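Local atomic coordinates of GDP-perosamine synthase (Caulobacter crescentus, PDB entry 3BN1), a protein that uses pyridoxal 5'-phosphate to transfer an amino group from L-glutamate to GDP-4-keto-6-deoxy-D-mannose, making GDP-perosamine for bacterial O-antigen synthesis. Residues L104-P109 with L337-C343; L119-I123 with V148-L154; G297-T301 with D369-V373; R302-I306 with G344-L348. Residues are numbered along the deposited sequence.

Contact 1. Residues L104-P109 with L337-C343; sequences LVDNDP and LKIAEAC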
loop_
_atom_site.group_PDB
_atom_site.type_symbol
_atom_site.label_atom_id
_atom_site.label_comp_id
_atom_site.label_asym_id
_atom_site.label_seq_id
_atom_site.Cartn_x
_atom_site.Cartn_y
_atom_site.Cartn_z
ATOM N N LEU A 104 -19.407 -11.426 -13.279
ATOM C CA LEU A 104 -18.455 -11.965 -14.177
ATOM C C LEU A 104 -19.026 -12.090 -15.545
ATOM O O LEU A 104 -20.182 -12.457 -15.715
ATOM C CB LEU A 104 -17.902 -13.343 -13.717
ATOM C CG LEU A 104 -17.306 -13.466 -12.303
ATOM C CD1 LEU A 104 -16.798 -14.852 -11.994
ATOM C CD2 LEU A 104 -16.187 -12.416 -12.138
ATOM N N VAL A 105 -18.147 -11.800 -16.496
ATOM C CA VAL A 105 -18.462 -11.858 -17.935
ATOM C C VAL A 105 -17.339 -12.640 -18.678
ATOM O O VAL A 105 -16.167 -12.672 -18.234
ATOM C CB VAL A 105 -18.609 -10.432 -18.554
ATOM C CG1 VAL A 105 -17.269 -9.649 -18.450
ATOM C CG2 VAL A 105 -19.114 -10.554 -19.988
ATOM N N ASP A 106 -17.723 -13.317 -19.764
ATOM C CA ASP A 106 -16.816 -14.169 -20.534
ATOM C C ASP A 106 -16.020 -13.256 -21.432
ATOM O O ASP A 106 -16.354 -12.088 -21.567
ATOM C CB ASP A 106 -17.596 -15.121 -21.452
ATOM C CG ASP A 106 -16.934 -16.443 -21.599
ATOM O OD1 ASP A 106 -15.777 -16.551 -21.154
ATOM O OD2 ASP A 106 -17.551 -17.368 -22.157
ATOM N N ASN A 107 -14.949 -13.787 -22.010
ATOM C CA ASN A 107 -14.067 -13.050 -22.914
ATOM C C ASN A 107 -14.071 -13.637 -24.313
ATOM O O ASN A 107 -14.671 -14.690 -24.565
ATOM C CB ASN A 107 -12.597 -13.160 -22.472
ATOM C CG ASN A 107 -12.156 -14.593 -22.226
ATOM O OD1 ASN A 107 -12.466 -15.129 -21.176
ATOM N ND2 ASN A 107 -11.310 -15.148 -23.072
ATOM N N ASP A 108 -13.347 -12.944 -25.195
ATOM C CA ASP A 108 -13.189 -13.338 -26.582
ATOM C C ASP A 108 -12.168 -14.460 -26.594
ATOM O O ASP A 108 -11.144 -14.416 -25.877
ATOM C CB ASP A 108 -12.633 -12.143 -27.361
ATOM C CG ASP A 108 -12.451 -12.423 -28.873
ATOM O OD1 ASP A 108 -13.364 -12.120 -29.674
ATOM O OD2 ASP A 108 -11.373 -12.888 -29.285
ATOM N N PRO A 109 -12.439 -15.453 -27.427
ATOM C CA PRO A 109 -11.540 -16.603 -27.520
ATOM C C PRO A 109 -10.178 -16.309 -28.154
ATOM O O PRO A 109 -9.235 -17.110 -28.027
ATOM C CB PRO A 109 -12.315 -17.568 -28.404
ATOM C CG PRO A 109 -13.195 -16.623 -29.233
ATOM C CD PRO A 109 -13.666 -15.646 -28.217
ATOM N N LEU A 337 -19.530 -18.803 -18.959
ATOM C CA LEU A 337 -18.097 -18.445 -18.774
ATOM C C LEU A 337 -17.184 -19.494 -19.442
ATOM O O LEU A 337 -16.007 -19.686 -19.106
ATOM C CB LEU A 337 -17.720 -18.267 -17.297
ATOM C CG LEU A 337 -18.532 -17.139 -16.639
ATOM C CD1 LEU A 337 -18.368 -17.268 -15.145
ATOM C CD2 LEU A 337 -18.202 -15.668 -17.178
ATOM N N LYS A 338 -17.753 -20.144 -20.451
ATOM C CA LYS A 338 -17.047 -21.220 -21.116
ATOM C C LYS A 338 -15.761 -20.823 -21.841
ATOM O O LYS A 338 -14.828 -21.611 -21.881
ATOM C CB LYS A 338 -18.036 -22.029 -21.971
ATOM C CG LYS A 338 -19.119 -22.729 -21.101
ATOM C CD LYS A 338 -20.341 -23.318 -21.854
ATOM C CE LYS A 338 -20.337 -24.857 -21.927
ATOM N NZ LYS A 338 -19.420 -25.496 -20.926
ATOM N N ILE A 339 -15.708 -19.629 -22.434
ATOM C CA ILE A 339 -14.498 -19.249 -23.160
ATOM C C ILE A 339 -13.391 -19.037 -22.146
ATOM O O ILE A 339 -12.294 -19.566 -22.319
ATOM C CB ILE A 339 -14.596 -18.011 -24.080
ATOM C CG1 ILE A 339 -15.696 -18.121 -25.142
ATOM C CG2 ILE A 339 -13.267 -17.863 -24.836
ATOM C CD1 ILE A 339 -15.615 -19.436 -25.956
ATOM N N ALA A 340 -13.697 -18.342 -21.049
ATOM C CA ALA A 340 -12.677 -18.102 -20.015
ATOM C C ALA A 340 -12.100 -19.454 -19.489
ATOM O O ALA A 340 -10.896 -19.609 -19.265
ATOM C CB ALA A 340 -13.333 -17.314 -18.845
ATOM N N GLU A 341 -12.968 -20.438 -19.281
ATOM C CA GLU A 341 -12.514 -21.755 -18.803
ATOM C C GLU A 341 -11.572 -22.428 -19.780
ATOM O O GLU A 341 -10.519 -22.959 -19.370
ATOM C CB GLU A 341 -13.707 -22.681 -18.579
ATOM C CG GLU A 341 -14.536 -22.301 -17.336
ATOM C CD GLU A 341 -15.921 -22.908 -17.374
ATOM O OE1 GLU A 341 -16.176 -23.839 -18.179
ATOM O OE2 GLU A 341 -16.779 -22.384 -16.656
ATOM N N ALA A 342 -11.934 -22.369 -21.079
ATOM C CA ALA A 342 -11.120 -22.962 -22.171
ATOM C C ALA A 342 -9.739 -22.284 -22.238
ATOM O O ALA A 342 -8.687 -22.931 -22.318
ATOM C CB ALA A 342 -11.857 -22.764 -23.564
ATOM N N CYS A 343 -9.746 -20.959 -22.167
ATOM C CA CYS A 343 -8.493 -20.218 -22.222
ATOM C C CYS A 343 -7.611 -20.535 -21.045
ATOM O O CYS A 343 -6.410 -20.689 -21.201
ATOM C CB CYS A 343 -8.703 -18.728 -22.304
ATOM S SG CYS A 343 -9.452 -18.200 -23.877
HETATM O O HOH W 1 -19.683 -18.854 -22.419
#
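The polar part of this contact centres on Asp106, in the loop that follows strand 101-105. Its carboxylate meets the first turn of helix 338-346. Asp106 OD2 accepts a hydrogen bond from Ile339 N at 2.9 Å, and Asp106 OD1 accepts one from Ala340 N at 2.7 Å. Water 1 joins Asp106 OD2 (2.6 Å) to Lys338 N (3.0 Å). Asn107 adds a weak hydrogen bond from its ND2 to Cys343 SG at 3.7 Å. The same amide is held by Asp108 O, 2.9 Å from Asn107 ND2.

The apolar contacts flank these bonds. Leu337, at the N-cap position, places CD2 4.2 Å from Leu104 CB and 3.5 Å from Val105 C. Further along, Ile339 CG2 packs on the Pro109 ring, 3.7 Å from Pro109 CB.

The helix thus takes a carboxylate from a distant loop to fill its N-terminal NH groups. A negative charge there also suits the helix dipole, so the chemistry joins the large sheet to this helix.

Contact 2. Residues L119-I123 with V148-L154; sequences LEALI and VARRHNL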
loop_
_atom_site.group_PDB
_atom_site.type_symbol
_atom_site.label_atom_id
_atom_site.label_comp_id
_atom_site.label_asym_id
_atom_site.label_seq_id
_atom_site.Cartn_x
_atom_site.Cartn_y
_atom_site.Cartn_z
ATOM N N LEU A 119 -22.056 -8.363 -22.516
ATOM C CA LEU A 119 -22.284 -7.390 -21.463
ATOM C C LEU A 119 -23.729 -7.057 -21.122
ATOM O O LEU A 119 -24.145 -7.054 -19.945
ATOM C CB LEU A 119 -21.609 -6.108 -21.913
ATOM C CG LEU A 119 -20.781 -5.153 -21.072
ATOM C CD1 LEU A 119 -19.986 -5.932 -19.990
ATOM C CD2 LEU A 119 -19.918 -4.356 -22.103
ATOM N N GLU A 120 -24.497 -6.676 -22.141
ATOM C CA GLU A 120 -25.823 -6.137 -21.860
ATOM C C GLU A 120 -26.746 -6.927 -21.013
ATOM O O GLU A 120 -27.452 -6.380 -20.184
ATOM C CB GLU A 120 -26.540 -5.599 -23.084
ATOM C CG GLU A 120 -27.192 -4.301 -22.735
ATOM C CD GLU A 120 -27.617 -3.581 -23.953
ATOM O OE1 GLU A 120 -27.131 -4.008 -25.024
ATOM O OE2 GLU A 120 -28.402 -2.618 -23.823
ATOM N N ALA A 121 -26.736 -8.221 -21.278
ATOM C CA ALA A 121 -27.587 -9.159 -20.597
ATOM C C ALA A 121 -27.145 -9.269 -19.147
ATOM O O ALA A 121 -27.793 -9.943 -18.349
ATOM C CB ALA A 121 -27.412 -10.501 -21.262
ATOM N N LEU A 122 -26.015 -8.665 -18.795
ATOM C CA LEU A 122 -25.580 -8.804 -17.379
ATOM C C LEU A 122 -25.954 -7.578 -16.556
ATOM O O LEU A 122 -25.813 -7.535 -15.294
ATOM C CB LEU A 122 -24.057 -8.969 -17.312
ATOM C CG LEU A 122 -23.595 -10.337 -17.847
ATOM C CD1 LEU A 122 -22.050 -10.291 -17.762
ATOM C CD2 LEU A 122 -24.126 -11.380 -16.952
ATOM N N ILE A 123 -26.391 -6.565 -17.301
ATOM C CA ILE A 123 -26.774 -5.292 -16.658
ATOM C C ILE A 123 -28.064 -5.466 -15.856
ATOM O O ILE A 123 -28.971 -6.129 -16.334
ATOM C CB ILE A 123 -26.753 -4.037 -17.613
ATOM C CG1 ILE A 123 -25.373 -3.932 -18.309
ATOM C CG2 ILE A 123 -27.033 -2.753 -16.810
ATOM C CD1 ILE A 123 -25.276 -2.921 -19.497
ATOM N N VAL A 148 -22.411 0.381 -24.822
ATOM C CA VAL A 148 -23.354 -0.201 -23.844
ATOM C C VAL A 148 -23.423 0.629 -22.548
ATOM O O VAL A 148 -24.522 0.968 -22.043
ATOM C CB VAL A 148 -22.975 -1.666 -23.548
ATOM C CG1 VAL A 148 -23.844 -2.263 -22.435
ATOM C CG2 VAL A 148 -23.136 -2.460 -24.788
ATOM N N ALA A 149 -22.253 0.966 -22.025
ATOM C CA ALA A 149 -22.166 1.727 -20.769
ATOM C C ALA A 149 -22.923 3.053 -20.852
ATOM O O ALA A 149 -23.670 3.412 -19.943
ATOM C CB ALA A 149 -20.665 2.004 -20.379
ATOM N N ARG A 150 -22.746 3.771 -21.950
ATOM C CA ARG A 150 -23.414 5.079 -22.087
ATOM C C ARG A 150 -24.934 4.988 -22.124
ATOM O O ARG A 150 -25.644 5.816 -21.524
ATOM C CB ARG A 150 -22.840 5.872 -23.244
ATOM C CG ARG A 150 -21.325 6.027 -23.109
ATOM C CD ARG A 150 -20.679 6.866 -24.219
ATOM N NE ARG A 150 -19.409 7.428 -23.741
ATOM C CZ ARG A 150 -18.253 7.457 -24.409
ATOM N NH1 ARG A 150 -18.151 6.967 -25.633
ATOM N NH2 ARG A 150 -17.184 8.030 -23.865
ATOM N N ARG A 151 -25.398 3.900 -22.728
ATOM C CA ARG A 151 -26.795 3.582 -22.854
ATOM C C ARG A 151 -27.414 3.271 -21.500
ATOM O O ARG A 151 -28.598 3.543 -21.299
ATOM C CB ARG A 151 -26.956 2.345 -23.762
ATOM C CG ARG A 151 -28.192 2.361 -24.629
ATOM C CD ARG A 151 -27.878 2.184 -26.112
ATOM N NE ARG A 151 -27.125 0.962 -26.387
ATOM C CZ ARG A 151 -27.396 -0.228 -25.862
ATOM N NH1 ARG A 151 -26.612 -1.272 -26.153
ATOM N NH2 ARG A 151 -28.421 -0.360 -25.034
ATOM N N HIS A 152 -26.611 2.712 -20.600
ATOM C CA HIS A 152 -27.061 2.331 -19.272
ATOM C C HIS A 152 -26.522 3.248 -18.212
ATOM O O HIS A 152 -26.630 2.980 -17.023
ATOM C CB HIS A 152 -26.708 0.866 -18.987
ATOM C CG HIS A 152 -27.404 -0.064 -19.933
ATOM N ND1 HIS A 152 -28.695 -0.491 -19.723
ATOM C CD2 HIS A 152 -27.068 -0.490 -21.178
ATOM C CE1 HIS A 152 -29.107 -1.183 -20.776
ATOM N NE2 HIS A 152 -28.127 -1.227 -21.658
ATOM N N ASN A 153 -25.964 4.354 -18.657
ATOM C CA ASN A 153 -25.408 5.296 -17.711
ATOM C C ASN A 153 -24.533 4.575 -16.707
ATOM O O ASN A 153 -24.724 4.789 -15.507
ATOM C CB ASN A 153 -26.509 6.016 -16.940
ATOM C CG ASN A 153 -26.506 7.466 -17.167
ATOM O OD1 ASN A 153 -25.672 8.183 -16.608
ATOM N ND2 ASN A 153 -27.449 7.932 -17.987
ATOM N N LEU A 154 -23.546 3.800 -17.162
ATOM C CA LEU A 154 -22.593 3.148 -16.254
ATOM C C LEU A 154 -21.253 3.824 -16.437
ATOM O O LEU A 154 -20.908 4.341 -17.517
ATOM C CB LEU A 154 -22.345 1.676 -16.666
ATOM C CG LEU A 154 -23.728 1.007 -16.693
ATOM C CD1 LEU A 154 -23.628 -0.286 -17.336
ATOM C CD2 LEU A 154 -24.291 0.862 -15.272
#
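Ile123 is the main bump. Its CD1 enters a hollow lined by Val148, His152 and Leu154. It lies 3.3 Å from Val148 CG1 and 3.8 Å from Leu154 CD1. It also sits over one face of the His152 ring, 3.8 Å from the centroid, as a CH-pi contact. The same Val148 CG1 also meets Glu120 CG at 3.9 Å, so it fits between Ile123 and the Glu120 chain. Leu119 CD2 lies 4.3 Å from Val148 CB.

Both segments are connections that pack on the large mixed sheet of the aminotransferase fold. Leu119 and Leu154 rest on Ile130 of strand 127-130. A Schellman motif with Asn153 as C-prime ends helix 142-151, with Leu154 N bonded to Ala149 O at 2.8 Å.

Glu120 makes a bidentate salt bridge with Arg151: OE1 accepts from Arg151 NH1 at 3.0 Å, and OE2 from Arg151 NH2 at 2.6 Å. Glu120 OE2 also accepts from His152 NE2 at 2.6 Å, at the ring edge. Arg151 NE forms a second salt bridge, with Glu147.

Contact 3. Residues G297-T301 with D369-V373; sequences GLSTT and DQVLV. With NA (sodium ion), chain F.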
loop_
_atom_site.group_PDB
_atom_site.type_symbol
_atom_site.label_atom_id
_atom_site.label_comp_id
_atom_site.label_asym_id
_atom_site.label_seq_id
_atom_site.Cartn_x
_atom_site.Cartn_y
_atom_site.Cartn_z
ATOM N N GLY A 297 -4.837 -30.853 -30.367
ATOM C CA GLY A 297 -4.330 -32.136 -30.805
ATOM C C GLY A 297 -3.266 -32.666 -29.909
ATOM O O GLY A 297 -2.933 -33.831 -30.007
ATOM N N LEU A 298 -2.663 -31.823 -29.078
ATOM C CA LEU A 298 -1.574 -32.337 -28.235
ATOM C C LEU A 298 -2.031 -33.430 -27.302
ATOM O O LEU A 298 -3.233 -33.522 -27.052
ATOM C CB LEU A 298 -0.922 -31.192 -27.447
ATOM C CG LEU A 298 -0.315 -30.166 -28.426
ATOM C CD1 LEU A 298 0.191 -29.076 -27.522
ATOM C CD2 LEU A 298 0.876 -30.656 -29.203
ATOM N N SER A 299 -1.116 -34.267 -26.811
ATOM C CA SER A 299 -1.450 -35.338 -25.831
ATOM C C SER A 299 -1.060 -34.779 -24.444
ATOM O O SER A 299 -1.705 -35.001 -23.419
ATOM C CB SER A 299 -0.627 -36.636 -26.085
ATOM O OG SER A 299 0.762 -36.445 -25.781
ATOM N N THR A 300 0.008 -34.002 -24.431
ATOM C CA THR A 300 0.472 -33.319 -23.230
ATOM C C THR A 300 -0.511 -32.286 -22.665
ATOM O O THR A 300 -1.420 -31.837 -23.351
ATOM C CB THR A 300 1.843 -32.666 -23.484
ATOM O OG1 THR A 300 2.483 -32.423 -22.224
ATOM C CG2 THR A 300 1.780 -31.353 -24.372
ATOM N N THR A 301 -0.390 -31.970 -21.382
ATOM C CA THR A 301 -1.249 -30.937 -20.784
ATOM C C THR A 301 -0.528 -29.569 -20.636
ATOM O O THR A 301 0.691 -29.494 -20.570
ATOM C CB THR A 301 -1.683 -31.344 -19.364
ATOM O OG1 THR A 301 -0.575 -31.148 -18.458
ATOM C CG2 THR A 301 -2.297 -32.765 -19.343
ATOM N N ASP A 369 9.318 -27.052 -29.318
ATOM C CA ASP A 369 9.328 -28.119 -30.295
ATOM C C ASP A 369 9.501 -29.493 -29.567
ATOM O O ASP A 369 8.807 -30.519 -29.847
ATOM C CB ASP A 369 10.430 -27.891 -31.334
ATOM C CG ASP A 369 10.577 -29.080 -32.282
ATOM O OD1 ASP A 369 9.550 -29.520 -32.848
ATOM O OD2 ASP A 369 11.692 -29.635 -32.385
ATOM N N GLN A 370 10.404 -29.502 -28.597
ATOM C CA GLN A 370 10.656 -30.693 -27.776
ATOM C C GLN A 370 9.503 -31.138 -26.862
ATOM O O GLN A 370 9.199 -32.298 -26.795
ATOM C CB GLN A 370 11.920 -30.491 -26.949
ATOM C CG GLN A 370 12.123 -31.523 -25.858
ATOM C CD GLN A 370 13.585 -31.621 -25.484
ATOM O OE1 GLN A 370 14.401 -30.814 -25.953
ATOM N NE2 GLN A 370 13.933 -32.610 -24.650
ATOM N N VAL A 371 8.876 -30.203 -26.150
ATOM C CA VAL A 371 7.806 -30.505 -25.196
ATOM C C VAL A 371 6.347 -30.544 -25.644
ATOM O O VAL A 371 5.486 -30.974 -24.898
ATOM C CB VAL A 371 7.960 -29.683 -23.872
ATOM C CG1 VAL A 371 9.439 -29.744 -23.438
ATOM C CG2 VAL A 371 7.495 -28.185 -24.058
ATOM N N LEU A 372 6.044 -30.050 -26.843
ATOM C CA LEU A 372 4.653 -30.040 -27.287
ATOM C C LEU A 372 4.395 -31.378 -27.941
ATOM O O LEU A 372 4.534 -31.524 -29.166
ATOM C CB LEU A 372 4.389 -28.901 -28.303
ATOM C CG LEU A 372 4.536 -27.499 -27.685
ATOM C CD1 LEU A 372 4.201 -26.309 -28.622
ATOM C CD2 LEU A 372 3.674 -27.501 -26.422
ATOM N N VAL A 373 4.054 -32.370 -27.128
ATOM C CA VAL A 373 3.820 -33.706 -27.655
ATOM C C VAL A 373 2.379 -34.168 -27.379
ATOM O O VAL A 373 2.019 -35.316 -27.734
ATOM C CB VAL A 373 4.852 -34.707 -27.114
ATOM C CG1 VAL A 373 6.233 -34.265 -27.500
ATOM C CG2 VAL A 373 4.751 -34.723 -25.579
ATOM O OXT VAL A 373 1.569 -33.407 -26.795
HETATM NA NA NA F . -5.238 -32.347 -26.189
HETATM O O HOH W 2 4.841 -31.421 -22.360
HETATM O O HOH W 3 -4.139 -32.481 -23.584
HETATM O O HOH W 4 -5.873 -34.668 -26.843
HETATM O O HOH W 5 -4.330 -29.833 -26.251
#
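The C-terminal carboxylate of Val373 is the polar centre. Ser299 OG donates to Val373 O at 2.6 Å. Val373 OXT accepts from two successive backbone amides, Ser299 N at 2.8 Å and Thr300 N at 2.9 Å. A weak bond links Ser299 N to Val373 O at 3.4 Å. The loop therefore offers the chain end two backbone NH groups and a hydroxyl.

Water 2 makes a second bridge. It accepts from Thr300 OG1 at 2.6 Å and donates to Val371 O at 2.7 Å. The chain reaches this place through an inverse gamma turn centred on Leu372, just past helix 358-371.

Packing surrounds the polar groups. Leu298 CD1 lies 4.0 Å from Leu372 CD2. Leu298 CB is 3.4 Å from Val373 OXT, and Thr300 CG2 is 3.8 Å from Val371 O. Val305 of helix 302-311 touches both Thr300 and Leu372.

The same loop holds a sodium ion. Leu298 O binds it at 2.5 Å, together with Glu296 O and waters 3, 4 and 5. Water 3 also donates to Thr300 O at 2.8 Å. This is a sodium site of backbone carbonyls and waters, beside a loop that receives the C terminus.

Contact 4. Residues R302-I306 with G344-L348; sequences RDQVI and GVDGL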
loop_
_atom_site.group_PDB
_atom_site.type_symbol
_atom_site.label_atom_id
_atom_site.label_comp_id
_atom_site.label_asym_id
_atom_site.label_seq_id
_atom_site.Cartn_x
_atom_site.Cartn_y
_atom_site.Cartn_z
ATOM N N ARG A 302 -1.258 -28.470 -20.537
ATOM C CA ARG A 302 -0.581 -27.166 -20.373
ATOM C C ARG A 302 0.304 -27.136 -19.102
ATOM O O ARG A 302 1.446 -26.599 -19.095
ATOM C CB ARG A 302 -1.666 -26.056 -20.443
ATOM C CG ARG A 302 -1.237 -24.611 -20.586
ATOM C CD ARG A 302 -0.662 -23.932 -19.322
ATOM N NE ARG A 302 -1.402 -24.247 -18.096
ATOM C CZ ARG A 302 -2.603 -23.771 -17.790
ATOM N NH1 ARG A 302 -3.156 -24.122 -16.637
ATOM N NH2 ARG A 302 -3.202 -22.872 -18.578
ATOM N N ASP A 303 -0.177 -27.693 -17.986
ATOM C CA ASP A 303 0.670 -27.651 -16.812
ATOM C C ASP A 303 1.937 -28.458 -16.960
ATOM O O ASP A 303 3.004 -28.074 -16.450
ATOM C CB ASP A 303 -0.089 -28.022 -15.518
ATOM C CG ASP A 303 -1.196 -27.025 -15.220
ATOM O OD1 ASP A 303 -1.225 -25.945 -15.837
ATOM O OD2 ASP A 303 -2.073 -27.318 -14.390
ATOM N N GLN A 304 1.826 -29.547 -17.726
ATOM C CA GLN A 304 3.001 -30.401 -17.953
ATOM C C GLN A 304 4.061 -29.672 -18.830
ATOM O O GLN A 304 5.229 -29.759 -18.573
ATOM C CB GLN A 304 2.597 -31.720 -18.604
ATOM C CG GLN A 304 3.720 -32.758 -18.585
ATOM C CD GLN A 304 4.244 -33.025 -17.147
ATOM O OE1 GLN A 304 3.469 -33.371 -16.284
ATOM N NE2 GLN A 304 5.550 -32.834 -16.906
ATOM N N VAL A 305 3.641 -28.966 -19.879
ATOM C CA VAL A 305 4.525 -28.184 -20.732
ATOM C C VAL A 305 5.269 -27.163 -19.890
ATOM O O VAL A 305 6.469 -27.022 -20.043
ATOM C CB VAL A 305 3.663 -27.371 -21.766
ATOM C CG1 VAL A 305 4.491 -26.241 -22.422
ATOM C CG2 VAL A 305 3.039 -28.341 -22.799
ATOM N N ILE A 306 4.580 -26.514 -18.943
ATOM C CA ILE A 306 5.248 -25.512 -18.095
ATOM C C ILE A 306 6.315 -26.242 -17.293
ATOM O O ILE A 306 7.467 -25.805 -17.190
ATOM C CB ILE A 306 4.264 -24.791 -17.109
ATOM C CG1 ILE A 306 3.418 -23.723 -17.831
ATOM C CG2 ILE A 306 5.049 -24.039 -16.066
ATOM C CD1 ILE A 306 2.056 -23.408 -17.149
ATOM N N GLY A 344 -8.235 -20.657 -19.877
ATOM C CA GLY A 344 -7.499 -21.004 -18.669
ATOM C C GLY A 344 -6.854 -22.375 -18.779
ATOM O O GLY A 344 -5.791 -22.633 -18.196
ATOM N N VAL A 345 -7.544 -23.290 -19.446
ATOM C CA VAL A 345 -7.044 -24.644 -19.637
ATOM C C VAL A 345 -5.835 -24.718 -20.583
ATOM O O VAL A 345 -4.785 -25.302 -20.272
ATOM C CB VAL A 345 -8.176 -25.503 -20.223
ATOM C CG1 VAL A 345 -7.633 -26.827 -20.797
ATOM C CG2 VAL A 345 -9.203 -25.743 -19.146
ATOM N N ASP A 346 -5.970 -24.091 -21.745
ATOM C CA ASP A 346 -4.932 -24.208 -22.761
ATOM C C ASP A 346 -3.952 -23.022 -22.931
ATOM O O ASP A 346 -3.019 -23.095 -23.734
ATOM C CB ASP A 346 -5.594 -24.691 -24.099
ATOM C CG ASP A 346 -6.358 -23.585 -24.829
ATOM O OD1 ASP A 346 -6.153 -22.401 -24.525
ATOM O OD2 ASP A 346 -7.175 -23.900 -25.737
ATOM N N GLY A 347 -4.154 -21.948 -22.169
ATOM C CA GLY A 347 -3.386 -20.726 -22.309
ATOM C C GLY A 347 -1.997 -20.769 -21.718
ATOM O O GLY A 347 -1.837 -21.222 -20.599
ATOM N N LEU A 348 -0.994 -20.315 -22.473
ATOM C CA LEU A 348 0.375 -20.318 -21.950
ATOM C C LEU A 348 1.088 -19.006 -22.206
ATOM O O LEU A 348 1.272 -18.634 -23.346
ATOM C CB LEU A 348 1.204 -21.412 -22.629
ATOM C CG LEU A 348 2.699 -21.500 -22.212
ATOM C CD1 LEU A 348 2.796 -21.907 -20.708
ATOM C CD2 LEU A 348 3.465 -22.521 -23.122
#
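Arg302 carries the polar load. Its NH2 donates to two backbone carbonyls, Gly344 O at 2.6 Å and Gly347 O at 2.9 Å. Both acceptors lie at the edge of the guanidinium, near its plane. NE and NH1 also have a partner within their own helix. Arg302 NE and Arg302 NH1 each donate to Asp303 OD1 at 2.8 Å, forming a salt bridge. With NE and NH1 on Asp303, NH2 faces the carbonyls of 344-348. Val345 O lies over one face of the guanidinium, and is 3.2 Å from Arg302 CB.

Asp346 points its CA-to-CB bond away from helix 302-311, and its carboxylate forms a salt bridge with Arg293. The backbone of Leu348 pairs with Val292 of strand 290-294. The backbone of Gly347 pairs with Val319.

The apolar side is centred on Leu348. Ile306 CG1 is 3.5 Å from Leu348 CD1, and Val305 CG1 is 3.9 Å from Leu348 CD2. The aliphatic part of Arg302 continues this surface, with CD 4.2 Å from Leu348 CD1.

Gly347 marks the change from helix 338-346 to strand 347-350. Arg302 bonds to carbonyls on both sides of that change. The result is a helix packed against a small antiparallel sheet, joined through an arginine at a helix-to-strand junction.

From the N terminus, the chain first runs through 104-109, which waits for helix 338-346 to close contact 1. Within that long loop, contact 2 closes early, between 119-123 and 148-154. The two touch where Leu122 packs on Leu104 and Val105. Segments 297-301 and 302-306 follow directly on each other. Helix 338-346 then completes contact 1, and its end completes contact 4. Contact 3 closes last, at the C terminus, and encloses contact 4. Val305 joins these two. Contacts 3 and 4 both cross contact 1. Contact 2 stays with the large mixed sheet; contact 1 ties that sheet to the C-terminal part through helix 338-346; contacts 3 and 4 lie within the C-terminal part.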